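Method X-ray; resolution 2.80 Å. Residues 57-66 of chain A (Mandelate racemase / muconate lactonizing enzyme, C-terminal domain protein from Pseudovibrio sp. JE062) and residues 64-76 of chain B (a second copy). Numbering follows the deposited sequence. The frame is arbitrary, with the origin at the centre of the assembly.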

# COMPACT_ATOMS: atom_id res chain seq x y z
N TYR A 57 -24.54 33.01 -6.94
CA TYR A 57 -25.61 32.99 -5.95
C TYR A 57 -25.10 33.62 -4.66
O TYR A 57 -24.26 33.04 -3.97
CB TYR A 57 -26.12 31.57 -5.72
CG TYR A 57 -25.09 30.50 -5.97
CD1 TYR A 57 -24.90 29.97 -7.23
CD2 TYR A 57 -24.29 30.03 -4.93
CE1 TYR A 57 -23.94 29.00 -7.47
CE2 TYR A 57 -23.33 29.06 -5.15
CZ TYR A 57 -23.16 28.55 -6.42
OH TYR A 57 -22.21 27.58 -6.64
N THR A 58 -25.62 34.80 -4.34
CA THR A 58 -25.15 35.58 -3.20
C THR A 58 -26.30 35.94 -2.27
O THR A 58 -27.46 35.69 -2.59
CB THR A 58 -24.50 36.88 -3.69
OG1 THR A 58 -25.41 37.59 -4.54
CG2 THR A 58 -23.22 36.57 -4.46
N GLU A 59 -25.98 36.53 -1.13
CA GLU A 59 -26.99 37.02 -0.21
C GLU A 59 -27.06 38.55 -0.23
O GLU A 59 -26.18 39.20 -0.80
CB GLU A 59 -26.70 36.54 1.21
CG GLU A 59 -26.77 35.04 1.38
CD GLU A 59 -26.35 34.59 2.76
OE1 GLU A 59 -25.72 35.40 3.47
OE2 GLU A 59 -26.63 33.43 3.14
N ASN A 60 -28.11 39.10 0.37
CA ASN A 60 -28.26 40.55 0.49
C ASN A 60 -28.38 41.28 -0.85
O ASN A 60 -29.35 41.99 -1.09
CB ASN A 60 -27.10 41.14 1.29
CG ASN A 60 -26.85 40.39 2.58
OD1 ASN A 60 -27.78 40.07 3.33
ND2 ASN A 60 -25.59 40.08 2.85
N PHE A 61 -27.39 41.12 -1.72
CA PHE A 61 -27.41 41.81 -3.01
C PHE A 61 -27.08 40.86 -4.15
O PHE A 61 -26.46 39.82 -3.94
CB PHE A 61 -26.40 42.96 -3.02
CG PHE A 61 -26.51 43.88 -1.84
CD1 PHE A 61 -27.52 44.83 -1.77
CD2 PHE A 61 -25.59 43.82 -0.80
CE1 PHE A 61 -27.63 45.68 -0.69
CE2 PHE A 61 -25.69 44.67 0.29
CZ PHE A 61 -26.71 45.60 0.35
N PHE A 62 -27.48 41.23 -5.37
CA PHE A 62 -27.00 40.55 -6.56
C PHE A 62 -25.50 40.76 -6.67
O PHE A 62 -24.95 41.70 -6.10
CB PHE A 62 -27.71 41.05 -7.80
CG PHE A 62 -29.19 40.77 -7.81
CD1 PHE A 62 -29.65 39.46 -7.87
CD2 PHE A 62 -30.11 41.81 -7.76
CE1 PHE A 62 -31.01 39.19 -7.87
CE2 PHE A 62 -31.47 41.55 -7.76
CZ PHE A 62 -31.92 40.24 -7.82
N ASP A 63 -24.84 39.90 -7.44
CA ASP A 63 -23.39 39.77 -7.38
C ASP A 63 -22.66 40.55 -8.47
O ASP A 63 -22.94 40.38 -9.66
CB ASP A 63 -23.02 38.29 -7.49
CG ASP A 63 -21.55 38.03 -7.26
OD1 ASP A 63 -20.99 38.59 -6.30
OD2 ASP A 63 -20.97 37.25 -8.04
N ARG A 64 -21.72 41.40 -8.07
CA ARG A 64 -20.79 42.03 -9.01
C ARG A 64 -19.38 41.43 -8.91
O ARG A 64 -18.47 41.86 -9.61
CB ARG A 64 -20.71 43.54 -8.76
CG ARG A 64 -22.04 44.28 -8.82
CD ARG A 64 -21.83 45.76 -8.50
NE ARG A 64 -23.07 46.42 -8.13
CZ ARG A 64 -23.71 47.33 -8.88
NH1 ARG A 64 -24.83 47.87 -8.43
NH2 ARG A 64 -23.23 47.70 -10.06
N CYS A 65 -19.22 40.43 -8.04
CA CYS A 65 -17.93 39.76 -7.84
C CYS A 65 -17.37 39.18 -9.13
O CYS A 65 -16.21 39.42 -9.49
CB CYS A 65 -18.06 38.64 -6.81
SG CYS A 65 -16.52 37.74 -6.48
N ILE A 66 -18.18 38.38 -9.81
CA ILE A 66 -17.79 37.78 -11.07
C ILE A 66 -17.56 38.85 -12.14
O ILE A 66 -16.45 38.99 -12.65
CB ILE A 66 -18.84 36.76 -11.55
CG1 ILE A 66 -18.82 35.52 -10.65
CG2 ILE A 66 -18.60 36.38 -13.00
CD1 ILE A 66 -17.53 34.72 -10.70
N ARG B 64 -11.73 45.25 -8.15
CA ARG B 64 -12.97 45.52 -7.43
C ARG B 64 -13.69 44.20 -7.11
O ARG B 64 -14.84 44.20 -6.70
CB ARG B 64 -13.88 46.43 -8.26
CG ARG B 64 -13.59 47.92 -8.18
CD ARG B 64 -14.33 48.68 -9.27
NE ARG B 64 -14.24 50.13 -9.12
CZ ARG B 64 -15.22 50.91 -8.66
NH1 ARG B 64 -15.04 52.22 -8.56
NH2 ARG B 64 -16.39 50.39 -8.31
N CYS B 65 -12.99 43.08 -7.28
CA CYS B 65 -13.57 41.75 -7.15
C CYS B 65 -13.77 41.33 -5.70
O CYS B 65 -14.85 40.87 -5.32
CB CYS B 65 -12.67 40.72 -7.84
SG CYS B 65 -13.22 39.00 -7.69
N ILE B 66 -12.72 41.45 -4.90
CA ILE B 66 -12.79 41.10 -3.48
C ILE B 66 -13.72 42.05 -2.71
O ILE B 66 -14.51 41.61 -1.88
CB ILE B 66 -11.39 41.11 -2.83
CG1 ILE B 66 -10.54 39.95 -3.35
CG2 ILE B 66 -11.51 41.03 -1.32
CD1 ILE B 66 -10.89 38.59 -2.78
N ILE B 67 -13.63 43.36 -2.95
CA ILE B 67 -14.48 44.28 -2.20
C ILE B 67 -15.93 43.98 -2.55
O ILE B 67 -16.82 44.08 -1.70
CB ILE B 67 -14.17 45.77 -2.46
CG1 ILE B 67 -14.83 46.64 -1.39
CG2 ILE B 67 -14.63 46.21 -3.84
CD1 ILE B 67 -14.39 48.08 -1.41
N GLU B 68 -16.16 43.61 -3.79
CA GLU B 68 -17.51 43.31 -4.25
C GLU B 68 -18.01 42.02 -3.59
O GLU B 68 -19.17 41.91 -3.22
CB GLU B 68 -17.54 43.21 -5.77
CG GLU B 68 -18.74 43.88 -6.38
CD GLU B 68 -18.99 45.27 -5.83
OE1 GLU B 68 -18.06 46.11 -5.87
OE2 GLU B 68 -20.12 45.53 -5.35
N SER B 69 -17.11 41.05 -3.43
CA SER B 69 -17.44 39.85 -2.68
C SER B 69 -17.76 40.21 -1.23
O SER B 69 -18.76 39.75 -0.69
CB SER B 69 -16.29 38.85 -2.74
OG SER B 69 -16.42 37.90 -1.70
N LEU B 70 -16.92 41.03 -0.61
CA LEU B 70 -17.13 41.45 0.78
C LEU B 70 -18.46 42.18 0.97
O LEU B 70 -19.12 42.04 2.00
CB LEU B 70 -15.98 42.34 1.24
CG LEU B 70 -14.71 41.57 1.62
CD1 LEU B 70 -13.52 42.51 1.77
CD2 LEU B 70 -14.93 40.78 2.90
N ARG B 71 -18.87 42.94 -0.04
CA ARG B 71 -20.14 43.64 -0.00
C ARG B 71 -21.30 42.69 0.26
O ARG B 71 -22.23 43.04 0.98
CB ARG B 71 -20.36 44.36 -1.33
CG ARG B 71 -21.64 45.18 -1.39
CD ARG B 71 -21.72 45.98 -2.68
NE ARG B 71 -22.82 46.92 -2.63
CZ ARG B 71 -24.06 46.65 -3.01
NH1 ARG B 71 -24.36 45.45 -3.50
NH2 ARG B 71 -25.01 47.57 -2.92
N THR B 72 -21.26 41.50 -0.33
CA THR B 72 -22.36 40.54 -0.18
C THR B 72 -22.29 39.80 1.15
O THR B 72 -23.32 39.39 1.68
CB THR B 72 -22.39 39.49 -1.31
OG1 THR B 72 -21.27 38.60 -1.17
CG2 THR B 72 -22.36 40.16 -2.68
N ILE B 73 -21.09 39.63 1.69
CA ILE B 73 -20.90 38.89 2.93
C ILE B 73 -21.27 39.68 4.17
O ILE B 73 -21.99 39.18 5.03
CB ILE B 73 -19.44 38.46 3.12
CG1 ILE B 73 -19.01 37.48 2.03
CG2 ILE B 73 -19.25 37.83 4.49
CD1 ILE B 73 -17.53 37.19 2.02
N VAL B 74 -20.78 40.91 4.26
CA VAL B 74 -20.75 41.63 5.54
C VAL B 74 -22.09 42.11 6.14
O VAL B 74 -22.19 42.24 7.36
CB VAL B 74 -19.79 42.84 5.48
CG1 VAL B 74 -18.37 42.37 5.22
CG2 VAL B 74 -20.23 43.85 4.44
N PRO B 75 -23.11 42.39 5.32
CA PRO B 75 -24.29 42.97 5.95
C PRO B 75 -24.80 42.19 7.18
O PRO B 75 -25.35 42.78 8.10
CB PRO B 75 -25.33 42.98 4.82
CG PRO B 75 -24.51 43.10 3.58
CD PRO B 75 -23.25 42.32 3.85
N GLY B 76 -24.60 40.88 7.18
CA GLY B 76 -25.03 40.04 8.30
C GLY B 76 -24.07 40.05 9.48
O GLY B 76 -24.30 39.35 10.47

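B:Arg64 sits at the N-cap position of the chain B helix and makes no contact with the chain A stretch. The contact begins at B:Cys65. SG of B:Cys65 lies 3.7 Å from SG of A:Cys65, too far for a disulfide, so the two side chains pack without one. The same residue in both copies meets here, with the CA atoms of A:Cys65 and B:Cys65 4.8 Å apart. A:Asp63 caps the start of the chain A helix through weak bonds from the backbone N atoms of A:Cys65 and A:Ile66.

B:Ile66 points away and B:Ile67 is out of reach. B:Glu68, one turn on from B:Arg64, points toward chain A. CG of B:Glu68 lies 3.1 Å from CB of A:Arg64, shorter than normal van der Waals contact. The charges are less close: NE of A:Arg64 is 4.2 Å from OE2 of B:Glu68, beyond a salt bridge. CB of B:Ser69 packs against SG of A:Cys65 at 3.9 Å.

The CA-to-CB bond of B:Arg71 runs sideways to the chain A stretch, but its extended side chain brings the guanidinium over one face of the A:Phe61 ring. CZ of B:Arg71 is 3.9 Å from the centroid of the A:Phe61 ring and 13° off its normal. This is a cation-pi contact.

B:Thr72 has the largest area covered by the chain A stretch. Its OG1 bonds back to O of B:Ser69, while CG2 of B:Thr72 lies 4.0 Å from CB of A:Thr58. The backbone O of B:Thr72 accepts a weak hydrogen bond from ND2 of A:Asn60; the distance is short, 2.6 Å, but the angle at the hydrogen is only 129°.

B:Ile73 and B:Val74 point away. B:Pro75 turns back toward chain A. CG of B:Pro75 lies 3.3 Å from ND2 of A:Asn60 and 3.8 Å from CE2 of A:Phe61. A:Phe61 thus touches both B:Arg71 and B:Pro75.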